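Local coordinates for protein 433aa long hypothetical phosphoribosylglycinamide formyl transferase (Pyrococcus horikoshii, PDB 2DWC) that is of unknown function but belongs by sequence to the ATP-grasp superfamily and is modelled with ADP bound, at residues D239-A244 with V347-V352. Sequence-based numbering, arbitrary orientation.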
loop_
_atom_site.group_PDB
_atom_site.type_symbol
_atom_site.label_atom_id
_atom_site.label_comp_id
_atom_site.label_asym_id
_atom_site.label_seq_id
_atom_site.Cartn_x
_atom_site.Cartn_y
_atom_site.Cartn_z
ATOM N N ASP B 239 17.557 -21.628 -10.633
ATOM C CA ASP B 239 17.502 -21.579 -12.091
ATOM C C ASP B 239 17.148 -20.183 -12.610
ATOM O O ASP B 239 16.141 -19.989 -13.308
ATOM C CB ASP B 239 16.496 -22.618 -12.621
ATOM C CG ASP B 239 17.106 -24.020 -12.764
ATOM O OD1 ASP B 239 17.953 -24.210 -13.668
ATOM O OD2 ASP B 239 16.741 -24.925 -11.974
ATOM N N GLY B 240 17.985 -19.214 -12.246
ATOM C CA GLY B 240 17.788 -17.848 -12.690
ATOM C C GLY B 240 16.593 -17.092 -12.139
ATOM O O GLY B 240 16.440 -15.905 -12.429
ATOM N N ASP B 241 15.738 -17.749 -11.358
ATOM C CA ASP B 241 14.581 -17.062 -10.798
ATOM C C ASP B 241 14.563 -17.150 -9.270
ATOM O O ASP B 241 14.769 -18.224 -8.672
ATOM C CB ASP B 241 13.279 -17.624 -11.389
ATOM C CG ASP B 241 12.041 -16.806 -10.987
ATOM O OD1 ASP B 241 11.554 -16.958 -9.833
ATOM O OD2 ASP B 241 11.556 -16.004 -11.830
ATOM N N TYR B 242 14.353 -16.008 -8.626
ATOM C CA TYR B 242 14.331 -16.019 -7.180
ATOM C C TYR B 242 13.025 -16.716 -6.785
ATOM O O TYR B 242 12.016 -16.696 -7.515
ATOM C CB TYR B 242 14.490 -14.584 -6.623
ATOM C CG TYR B 242 13.271 -14.007 -5.939
ATOM C CD1 TYR B 242 13.071 -14.158 -4.560
ATOM C CD2 TYR B 242 12.297 -13.350 -6.681
ATOM C CE1 TYR B 242 11.922 -13.659 -3.950
ATOM C CE2 TYR B 242 11.147 -12.867 -6.080
ATOM C CZ TYR B 242 10.966 -13.022 -4.716
ATOM O OH TYR B 242 9.814 -12.566 -4.134
ATOM N N HIS B 243 13.080 -17.399 -5.657
ATOM C CA HIS B 243 11.951 -18.165 -5.171
ATOM C C HIS B 243 11.489 -17.625 -3.828
ATOM O O HIS B 243 10.307 -17.668 -3.519
ATOM C CB HIS B 243 12.367 -19.642 -5.013
ATOM C CG HIS B 243 11.349 -20.612 -5.536
ATOM N ND1 HIS B 243 10.856 -21.661 -4.784
ATOM C CD2 HIS B 243 10.688 -20.657 -6.721
ATOM C CE1 HIS B 243 9.932 -22.304 -5.478
ATOM N NE2 HIS B 243 9.811 -21.715 -6.657
ATOM N N ALA B 244 12.435 -17.150 -3.019
ATOM C CA ALA B 244 12.127 -16.628 -1.679
ATOM C C ALA B 244 13.171 -15.597 -1.280
ATOM O O ALA B 244 14.315 -15.699 -1.725
ATOM C CB ALA B 244 12.149 -17.783 -0.635
ATOM N N VAL B 347 7.541 -16.790 -3.784
ATOM C CA VAL B 347 6.784 -16.593 -5.021
ATOM C C VAL B 347 5.639 -17.566 -5.211
ATOM O O VAL B 347 5.598 -18.642 -4.603
ATOM C CB VAL B 347 7.730 -16.696 -6.263
ATOM C CG1 VAL B 347 8.884 -15.706 -6.096
ATOM C CG2 VAL B 347 8.268 -18.136 -6.416
ATOM N N ILE B 348 4.672 -17.132 -6.029
ATOM C CA ILE B 348 3.522 -17.949 -6.422
ATOM C C ILE B 348 3.697 -17.959 -7.937
ATOM O O ILE B 348 3.476 -16.941 -8.620
ATOM C CB ILE B 348 2.192 -17.286 -6.021
ATOM C CG1 ILE B 348 2.099 -17.210 -4.469
ATOM C CG2 ILE B 348 1.042 -18.113 -6.561
ATOM C CD1 ILE B 348 0.917 -16.352 -3.975
ATOM N N LYS B 349 4.150 -19.100 -8.463
ATOM C CA LYS B 349 4.440 -19.199 -9.902
ATOM C C LYS B 349 3.510 -20.131 -10.631
ATOM O O LYS B 349 3.088 -21.139 -10.078
ATOM C CB LYS B 349 5.875 -19.685 -10.139
ATOM C CG LYS B 349 6.942 -18.906 -9.405
ATOM C CD LYS B 349 8.289 -19.021 -10.114
ATOM C CE LYS B 349 8.581 -20.465 -10.522
ATOM N NZ LYS B 349 9.727 -20.514 -11.481
ATOM N N ALA B 350 3.209 -19.803 -11.889
ATOM C CA ALA B 350 2.294 -20.640 -12.657
ATOM C C ALA B 350 3.023 -21.868 -13.157
ATOM O O ALA B 350 4.179 -21.776 -13.580
ATOM C CB ALA B 350 1.728 -19.856 -13.865
ATOM N N LYS B 351 2.318 -22.990 -13.125
ATOM C CA LYS B 351 2.850 -24.261 -13.603
ATOM C C LYS B 351 2.129 -24.589 -14.909
ATOM O O LYS B 351 2.371 -25.627 -15.520
ATOM C CB LYS B 351 2.597 -25.362 -12.583
ATOM C CG LYS B 351 3.518 -25.329 -11.396
ATOM C CD LYS B 351 4.956 -25.551 -11.836
ATOM C CE LYS B 351 5.823 -26.004 -10.657
ATOM N NZ LYS B 351 7.219 -26.369 -11.063
ATOM N N VAL B 352 1.228 -23.699 -15.318
ATOM C CA VAL B 352 0.496 -23.872 -16.557
ATOM C C VAL B 352 0.349 -22.539 -17.270
ATOM O O VAL B 352 0.709 -21.499 -16.735
ATOM C CB VAL B 352 -0.893 -24.481 -16.309
ATOM C CG1 VAL B 352 -0.743 -25.823 -15.610
ATOM C CG2 VAL B 352 -1.743 -23.529 -15.489
#
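One backbone hydrogen bond joins the two strands: V347 N donates a hydrogen bond to H243 O at 2.9 Å, nearly straight at 169°. It is the main polar link between D239-A244 and V347-V352. The charged ends of D241 and K349 come near each other without forming a salt bridge, D241 OD1 lying 4.3 Å from K349 NZ. The carboxylate has its ion-pair partner in R386, reached through OD2, and would still be expected to favour the nearby ammonium. D241 and K349 run past each other in opposite directions, with OD1 beside K349 CD. The side chain of D241 is about 8 Å from the bound ADP.

V347 sends one methyl to the Y242 ring and the other to the H243 ring. CG1, anti to the carbonyl carbon (chi1 -55°), sits over one face of the Y242 ring in a CH-pi contact, 4.0 Å from the centroid, and comes closest to CE2. The same methyl lies 3.6 Å from Y242 O. CG2 turns to H243 and meets CD2 at 3.5 Å, approaching the ring obliquely. K349 CE comes to the edge of that imidazole, 4.2 Å from NE2. Y242 OH is hydrogen-bonded to T345 OG1 and H243 ND1 to Y236 OH, which fixes the two rings from outside the segments.

The strand axes diverge strongly from antiparallel, at 122°, and within these segments the only backbone bond is that of H243 and V347. Here strand 241-247 of the ATP-grasp region meets strand 343-349 of the PurT C-terminal region, an antiparallel pairing inside the mixed sheet that carries it from one into the other.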